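Local coordinates for Serine/threonine-protein kinase BRSK1 (Mus musculus, PDB 5IRI) that phosphorylates serine and threonine residues of proteins and is probably held in check through an autoinhibitory C-terminal region containing the KA1 domain, at residues Gly7-Leu12 / Ile18-Lys23; Ser28-Asp33 / Tyr98-Thr103. All coordinates share one frame; numbering follows the deposited sequence.

Interaction 1: Gly7-Leu12 / Ile18-Lys23; sequences GNFISL and IFLVLK
Strands 9-12 and 18-22 run antiparallel, their axes 4.7 Å apart at an angle of 169°, and two pairs of backbone hydrogen bonds tie Ile10 to Val21 and Leu12 to Phe19. In the first pair Val21 N reaches Ile10 O at 2.8 Å, both bonds lying in the carbonyl plane; in the second, both donors tilt out of it. The non-hydrogen-bonded pair Ser11-Leu20 sits between them, and a second, Phe9-Leu22, flanks Ile10-Val21 on the side of the hairpin's open end.

On the face carrying Phe9, Ser11, Leu20 and Leu22, the main side-chain contact is diagonal. With Leu20 CG opposite its own backbone N (chi1 180°), the turn at chi2 swings CD1 toward the other strand, 3.5 Å from Phe9 CD1, where it meets the ring at its edge, near the ring plane. Ser11 OG hydrogen-bonds to Gln120 of helix 109-124, the helix that packs on this face. On the other face Ile10 stands directly across from Val21, with CB to CB at 4.2 Å, and Leu12 CD2 lies 4.2 Å from Phe19 CD1. At the open end, the bent Lys23 chain runs alongside Asn8, its CD 3.8 Å from Asn8 CB.

This is a beta hairpin at the edge of the KA1 domain's antiparallel sheet, with 9-12 one of its two outer strands within this chain and 17-22 bonded onward to strand 98-106.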
ATOM      1  N   GLY A   7      -9.243  16.677  10.739  1.00 62.65           N
ATOM      2  CA  GLY A   7      -8.781  16.200   9.445  1.00 62.65           C
ATOM      3  C   GLY A   7      -7.265  16.061   9.331  1.00 62.65           C
ATOM      4  O   GLY A   7      -6.597  16.902   8.711  1.00 62.65           O
ATOM      5  N   ASN A   8      -6.724  15.005   9.949  1.00 62.47           N
ATOM      6  CA  ASN A   8      -5.309  14.657   9.855  1.00 62.47           C
ATOM      7  C   ASN A   8      -5.157  13.422   8.955  1.00 62.47           C
ATOM      8  O   ASN A   8      -5.974  12.485   9.002  1.00 62.47           O
ATOM      9  CB  ASN A   8      -4.684  14.408  11.249  1.00 52.47           C
ATOM     10  CG  ASN A   8      -3.872  15.630  11.801  1.00 52.47           C
ATOM     11  OD1 ASN A   8      -4.451  16.604  12.263  1.00 52.47           O
ATOM     12  ND2 ASN A   8      -2.537  15.544  11.788  1.00 52.47           N
ATOM     13  N   PHE A   9      -4.177  13.495   8.063  1.00 71.17           N
ATOM     14  CA  PHE A   9      -3.471  12.358   7.515  1.00 61.45           C
ATOM     15  C   PHE A   9      -2.005  12.692   7.714  1.00 63.91           C
ATOM     16  O   PHE A   9      -1.609  13.847   7.554  1.00 65.50           O
ATOM     17  CB  PHE A   9      -3.816  12.100   6.007  1.00 41.91           C
ATOM     18  CG  PHE A   9      -2.781  12.653   5.027  1.00 41.91           C
ATOM     19  CD1 PHE A   9      -1.603  11.944   4.736  1.00 41.91           C
ATOM     20  CD2 PHE A   9      -2.972  13.877   4.394  1.00 41.91           C
ATOM     21  CE1 PHE A   9      -0.618  12.465   3.864  1.00 41.91           C
ATOM     22  CE2 PHE A   9      -1.996  14.397   3.520  1.00 41.91           C
ATOM     23  CZ  PHE A   9      -0.820  13.686   3.265  1.00 41.91           C
ATOM     24  N   ILE A  10      -1.204  11.706   8.094  1.00 44.87           N
ATOM     25  CA  ILE A  10       0.233  11.883   8.273  1.00 42.00           C
ATOM     26  C   ILE A  10       0.944  10.757   7.534  1.00 44.70           C
ATOM     27  O   ILE A  10       0.588   9.589   7.700  1.00 55.94           O
ATOM     28  CB  ILE A  10       0.631  11.890   9.763  1.00 38.50           C
ATOM     29  CG1 ILE A  10      -0.084  13.013  10.528  1.00 40.53           C
ATOM     30  CG2 ILE A  10       2.119  12.069   9.894  1.00 40.60           C
ATOM     31  CD1 ILE A  10      -0.882  12.567  11.764  1.00 36.32           C
ATOM     32  N   SER A  11       1.948  11.102   6.736  1.00 46.94           N
ATOM     33  CA  SER A  11       2.611  10.170   5.823  1.00 46.18           C
ATOM     34  C   SER A  11       4.102  10.141   6.128  1.00 56.45           C
ATOM     35  O   SER A  11       4.818  11.099   5.813  1.00 54.91           O
ATOM     36  CB  SER A  11       2.373  10.577   4.366  1.00 54.71           C
ATOM     37  OG  SER A  11       3.076   9.733   3.459  1.00 62.26           O
ATOM     38  N   LEU A  12       4.575   9.028   6.705  1.00 63.35           N
ATOM     39  CA  LEU A  12       5.972   8.850   7.109  1.00 58.06           C
ATOM     40  C   LEU A  12       6.686   7.857   6.192  1.00 60.06           C
ATOM     41  O   LEU A  12       6.423   6.650   6.256  1.00 62.41           O
ATOM     42  CB  LEU A  12       6.060   8.373   8.549  1.00 46.26           C
ATOM     43  CG  LEU A  12       7.524   8.064   8.817  1.00 60.42           C
ATOM     44  CD1 LEU A  12       8.388   9.335   8.689  1.00 61.42           C
ATOM     45  CD2 LEU A  12       7.630   7.465  10.181  1.00 55.00           C
ATOM     46  N   ILE A  18       6.647   2.408   4.792  1.00 52.05           N
ATOM     47  CA  ILE A  18       5.975   3.695   4.698  1.00 42.63           C
ATOM     48  C   ILE A  18       4.713   3.609   5.538  1.00 43.06           C
ATOM     49  O   ILE A  18       4.001   2.602   5.487  1.00 49.30           O
ATOM     50  CB  ILE A  18       5.643   4.042   3.242  1.00 43.85           C
ATOM     51  CG1 ILE A  18       6.911   4.012   2.397  1.00 46.26           C
ATOM     52  CG2 ILE A  18       4.957   5.383   3.163  1.00 49.64           C
ATOM     53  CD1 ILE A  18       6.703   4.547   1.020  1.00 49.58           C
ATOM     54  N   PHE A  19       4.445   4.635   6.332  1.00 40.38           N
ATOM     55  CA  PHE A  19       3.268   4.608   7.176  1.00 39.16           C
ATOM     56  C   PHE A  19       2.316   5.717   6.776  1.00 41.23           C
ATOM     57  O   PHE A  19       2.724   6.765   6.276  1.00 42.49           O
ATOM     58  CB  PHE A  19       3.613   4.745   8.645  1.00 39.24           C
ATOM     59  CG  PHE A  19       4.554   3.706   9.143  1.00 39.91           C
ATOM     60  CD1 PHE A  19       5.906   3.815   8.904  1.00 40.32           C
ATOM     61  CD2 PHE A  19       4.103   2.622   9.853  1.00 46.72           C
ATOM     62  CE1 PHE A  19       6.785   2.861   9.364  1.00 43.53           C
ATOM     63  CE2 PHE A  19       4.984   1.674  10.316  1.00 45.00           C
ATOM     64  CZ  PHE A  19       6.321   1.796  10.071  1.00 40.90           C
ATOM     65  N   LEU A  20       1.037   5.460   6.996  1.00 35.86           N
ATOM     66  CA  LEU A  20      -0.011   6.447   6.803  1.00 36.97           C
ATOM     67  C   LEU A  20      -0.899   6.410   8.041  1.00 41.25           C
ATOM     68  O   LEU A  20      -1.401   5.346   8.413  1.00 39.39           O
ATOM     69  CB  LEU A  20      -0.793   6.143   5.528  1.00 34.72           C
ATOM     70  CG  LEU A  20      -1.931   7.091   5.189  1.00 46.83           C
ATOM     71  CD1 LEU A  20      -1.450   8.522   5.310  1.00 45.55           C
ATOM     72  CD2 LEU A  20      -2.431   6.822   3.780  1.00 46.56           C
ATOM     73  N   VAL A  21      -1.050   7.546   8.720  1.00 42.83           N
ATOM     74  CA  VAL A  21      -1.869   7.640   9.930  1.00 41.08           C
ATOM     75  C   VAL A  21      -3.103   8.472   9.612  1.00 37.57           C
ATOM     76  O   VAL A  21      -3.002   9.519   8.959  1.00 40.97           O
ATOM     77  CB  VAL A  21      -1.073   8.238  11.104  1.00 38.76           C
ATOM     78  CG1 VAL A  21      -1.941   8.348  12.342  1.00 35.65           C
ATOM     79  CG2 VAL A  21       0.124   7.386  11.394  1.00 31.42           C
ATOM     80  N   LEU A  22      -4.266   7.988  10.053  1.00 31.40           N
ATOM     81  CA  LEU A  22      -5.566   8.502   9.653  1.00 33.66           C
ATOM     82  C   LEU A  22      -6.448   8.638  10.877  1.00 32.44           C
ATOM     83  O   LEU A  22      -6.524   7.727  11.694  1.00 35.41           O
ATOM     84  CB  LEU A  22      -6.257   7.583   8.658  1.00 33.04           C
ATOM     85  CG  LEU A  22      -5.725   7.486   7.249  1.00 35.56           C
ATOM     86  CD1 LEU A  22      -5.254   6.089   7.037  1.00 38.40           C
ATOM     87  CD2 LEU A  22      -6.831   7.803   6.289  1.00 42.19           C
ATOM     88  N   LYS A  23      -7.163   9.750  10.959  1.00 37.16           N
ATOM     89  CA  LYS A  23      -7.786  10.206  12.192  1.00 40.34           C
ATOM     90  C   LYS A  23      -9.279   9.924  12.255  1.00 46.24           C
ATOM     91  O   LYS A  23      -9.790   9.598  13.333  1.00 50.89           O
ATOM     92  CB  LYS A  23      -7.513  11.709  12.346  1.00 43.91           C
ATOM     93  CG  LYS A  23      -8.204  12.481  13.453  1.00 46.04           C
ATOM     94  CD  LYS A  23      -7.826  13.968  13.322  1.00 52.75           C
ATOM     95  CE  LYS A  23      -9.034  14.892  13.444  1.00 59.67           C
ATOM     96  NZ  LYS A  23      -8.850  15.988  14.439  1.00 71.40           N
TER

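Interaction 2: Ser28-Asp33 / Tyr98-Thr103; sequences SSIKAD and YSVTFT
Ile30 of helix 27-40 reaches across to Tyr98 and Val100 of strand 98-106, joining a helix to the antiparallel sheet on which it packs in this alpha+beta KA1 domain. The contact is small, 117 Å² in all, and wholly apolar; the backbones stay well apart, with Ile30 CA 8.8 Å from Val100 CA.

The close part is built from the two branches of one isoleucine. Its CG1 lies opposite the carbonyl carbon (chi1 -67°) and the chain is extended beyond it, so CD1 is carried out to the start of the tyrosine side chain, 3.8 Å from Tyr98 CB. The approach to the ring is oblique, and it is the CB-CG root of the tyrosine that takes the methyl group. The other branch, CG2, meets Val100, whose side chain points the opposite way, back toward the helix. Ile30 and Val100 are both buried: Leu123 of helix 109-124 also packs on Ile30, while Leu22 and Val75 of the flanking strands pack on Val100.

Away from this patch the contact thins out quickly. Ser28 and Ala32 are exposed on the helix, and Ala32 CB comes no nearer to the strand than 11.7 Å. Lys31 is only partly exposed, and its NZ hydrogen-bonds to Gln51. On the strand, Ser99 points away from the helix, whereas Phe102, buried further along, packs on Val116 and Ile119 of helix 109-124. Tyr98 itself is only partly exposed. On the buried side the contact ends methyl to methyl, Ile30 CG2 against Val100 CG2 at 4.0 Å.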
ATOM      1  N   SER A  28     -13.858   0.007   7.485  1.00 48.05           N
ATOM      2  CA  SER A  28     -14.464  -0.396   6.221  1.00 44.37           C
ATOM      3  C   SER A  28     -14.001   0.504   5.086  1.00 44.36           C
ATOM      4  O   SER A  28     -13.578   0.013   4.035  1.00 44.46           O
ATOM      5  CB  SER A  28     -15.991  -0.379   6.333  1.00 40.45           C
ATOM      6  OG  SER A  28     -16.459   0.884   6.772  1.00 48.79           O
ATOM      7  N   SER A  29     -14.045   1.828   5.298  1.00 40.32           N
ATOM      8  CA  SER A  29     -13.677   2.781   4.254  1.00 38.43           C
ATOM      9  C   SER A  29     -12.216   2.665   3.867  1.00 42.60           C
ATOM     10  O   SER A  29     -11.869   2.859   2.700  1.00 42.50           O
ATOM     11  CB  SER A  29     -13.971   4.209   4.707  1.00 39.88           C
ATOM     12  OG  SER A  29     -15.344   4.382   5.009  1.00 44.65           O
ATOM     13  N   ILE A  30     -11.343   2.379   4.826  1.00 40.90           N
ATOM     14  CA  ILE A  30      -9.932   2.197   4.509  1.00 39.27           C
ATOM     15  C   ILE A  30      -9.742   0.944   3.677  1.00 40.69           C
ATOM     16  O   ILE A  30      -8.994   0.945   2.696  1.00 43.78           O
ATOM     17  CB  ILE A  30      -9.095   2.140   5.798  1.00 39.47           C
ATOM     18  CG1 ILE A  30      -9.113   3.498   6.511  1.00 44.03           C
ATOM     19  CG2 ILE A  30      -7.664   1.699   5.488  1.00 36.04           C
ATOM     20  CD1 ILE A  30      -8.523   3.488   7.897  1.00 39.68           C
ATOM     21  N   LYS A  31     -10.396  -0.151   4.073  1.00 41.79           N
ATOM     22  CA  LYS A  31     -10.311  -1.381   3.305  1.00 37.78           C
ATOM     23  C   LYS A  31     -10.815  -1.146   1.895  1.00 38.89           C
ATOM     24  O   LYS A  31     -10.154  -1.513   0.919  1.00 41.42           O
ATOM     25  CB  LYS A  31     -11.100  -2.496   3.998  1.00 40.77           C
ATOM     26  CG  LYS A  31     -10.413  -3.129   5.206  1.00 42.73           C
ATOM     27  CD  LYS A  31     -11.174  -4.374   5.683  1.00 44.27           C
ATOM     28  CE  LYS A  31     -11.047  -5.535   4.675  1.00 54.03           C
ATOM     29  NZ  LYS A  31     -11.724  -6.797   5.118  1.00 53.80           N
ATOM     30  N   ALA A  32     -11.970  -0.493   1.764  1.00 38.96           N
ATOM     31  CA  ALA A  32     -12.496  -0.215   0.436  1.00 36.74           C
ATOM     32  C   ALA A  32     -11.490   0.564  -0.399  1.00 42.98           C
ATOM     33  O   ALA A  32     -11.104   0.120  -1.487  1.00 44.76           O
ATOM     34  CB  ALA A  32     -13.814   0.537   0.541  1.00 34.19           C
ATOM     35  N   ASP A  33     -11.012   1.698   0.126  1.00 42.81           N
ATOM     36  CA  ASP A  33     -10.085   2.555  -0.610  1.00 43.08           C
ATOM     37  C   ASP A  33      -8.843   1.799  -1.071  1.00 46.99           C
ATOM     38  O   ASP A  33      -8.399   1.974  -2.217  1.00 49.39           O
ATOM     39  CB  ASP A  33      -9.670   3.740   0.258  1.00 46.21           C
ATOM     40  CG  ASP A  33     -10.704   4.842   0.288  1.00 54.45           C
ATOM     41  OD1 ASP A  33     -11.504   4.973  -0.662  1.00 57.66           O
ATOM     42  OD2 ASP A  33     -10.694   5.601   1.272  1.00 56.96           O
ATOM     43  N   TYR A  98      -6.108   5.236  13.164  1.00 36.41           N
ATOM     44  CA  TYR A  98      -5.739   4.085  12.355  1.00 37.12           C
ATOM     45  C   TYR A  98      -4.413   4.338  11.667  1.00 35.07           C
ATOM     46  O   TYR A  98      -4.087   5.476  11.332  1.00 38.51           O
ATOM     47  CB  TYR A  98      -6.791   3.781  11.282  1.00 39.71           C
ATOM     48  CG  TYR A  98      -8.070   3.180  11.800  1.00 40.89           C
ATOM     49  CD1 TYR A  98      -8.155   1.829  12.060  1.00 46.43           C
ATOM     50  CD2 TYR A  98      -9.192   3.961  12.030  1.00 44.87           C
ATOM     51  CE1 TYR A  98      -9.328   1.259  12.538  1.00 53.94           C
ATOM     52  CE2 TYR A  98     -10.369   3.408  12.505  1.00 44.50           C
ATOM     53  CZ  TYR A  98     -10.434   2.051  12.759  1.00 55.97           C
ATOM     54  OH  TYR A  98     -11.600   1.474  13.235  1.00 68.88           O
ATOM     55  N   SER A  99      -3.659   3.271  11.439  1.00 31.08           N
ATOM     56  CA  SER A  99      -2.420   3.366  10.683  1.00 33.73           C
ATOM     57  C   SER A  99      -2.405   2.301   9.601  1.00 38.36           C
ATOM     58  O   SER A  99      -2.885   1.185   9.817  1.00 37.91           O
ATOM     59  CB  SER A  99      -1.203   3.210  11.579  1.00 32.97           C
ATOM     60  OG  SER A  99      -1.258   1.981  12.275  1.00 47.89           O
ATOM     61  N   VAL A 100      -1.868   2.654   8.436  1.00 33.87           N
ATOM     62  CA  VAL A 100      -1.641   1.718   7.341  1.00 32.32           C
ATOM     63  C   VAL A 100      -0.140   1.606   7.152  1.00 33.67           C
ATOM     64  O   VAL A 100       0.538   2.605   6.887  1.00 33.93           O
ATOM     65  CB  VAL A 100      -2.331   2.164   6.040  1.00 34.69           C
ATOM     66  CG1 VAL A 100      -2.198   1.103   4.972  1.00 32.60           C
ATOM     67  CG2 VAL A 100      -3.796   2.459   6.276  1.00 31.89           C
ATOM     68  N   THR A 101       0.380   0.401   7.291  1.00 34.39           N
ATOM     69  CA  THR A 101       1.797   0.134   7.111  1.00 37.35           C
ATOM     70  C   THR A 101       2.014  -0.504   5.740  1.00 37.91           C
ATOM     71  O   THR A 101       1.359  -1.498   5.405  1.00 37.40           O
ATOM     72  CB  THR A 101       2.293  -0.779   8.229  1.00 37.74           C
ATOM     73  OG1 THR A 101       1.808  -0.291   9.486  1.00 38.44           O
ATOM     74  CG2 THR A 101       3.802  -0.835   8.255  1.00 36.84           C
ATOM     75  N   PHE A 102       2.913   0.076   4.948  1.00 36.07           N
ATOM     76  CA  PHE A 102       3.311  -0.475   3.653  1.00 33.48           C
ATOM     77  C   PHE A 102       4.720  -1.025   3.807  1.00 35.92           C
ATOM     78  O   PHE A 102       5.666  -0.266   4.031  1.00 41.80           O
ATOM     79  CB  PHE A 102       3.279   0.580   2.549  1.00 31.32           C
ATOM     80  CG  PHE A 102       1.921   1.097   2.244  1.00 33.30           C
ATOM     81  CD1 PHE A 102       1.408   2.181   2.930  1.00 37.13           C
ATOM     82  CD2 PHE A 102       1.154   0.520   1.258  1.00 34.82           C
ATOM     83  CE1 PHE A 102       0.143   2.677   2.656  1.00 33.44           C
ATOM     84  CE2 PHE A 102      -0.115   1.017   0.977  1.00 38.67           C
ATOM     85  CZ  PHE A 102      -0.615   2.103   1.686  1.00 34.17           C
ATOM     86  N   THR A 103       4.873  -2.330   3.667  1.00 32.92           N
ATOM     87  CA  THR A 103       6.137  -2.991   3.954  1.00 33.08           C
ATOM     88  C   THR A 103       6.687  -3.627   2.693  1.00 34.87           C
ATOM     89  O   THR A 103       6.018  -4.459   2.069  1.00 40.56           O
ATOM     90  CB  THR A 103       5.962  -4.060   5.016  1.00 35.59           C
ATOM     91  OG1 THR A 103       5.168  -3.540   6.086  1.00 40.78           O
ATOM     92  CG2 THR A 103       7.298  -4.475   5.532  1.00 37.00           C
TER

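Overall arrangement
The centres of the two interactions lie about 10 Å apart, and they come in series along the chain: the hairpin of interaction 1 closes before helix 27-40 begins, and that helix later meets strand 98-106 in interaction 2. Strands 17-22 and 98-106 are neighbours in the same antiparallel sheet. Backbone contacts join them directly, with Leu20 O 2.7 Å from Val100 N, a probable hydrogen bond. Helix 109-124 touches residues of both interactions and lies on the same side as helix 27-40. Together the two interactions link the N-terminal edge strand, the interior of the sheet and its helical layer into one compact KA1 domain.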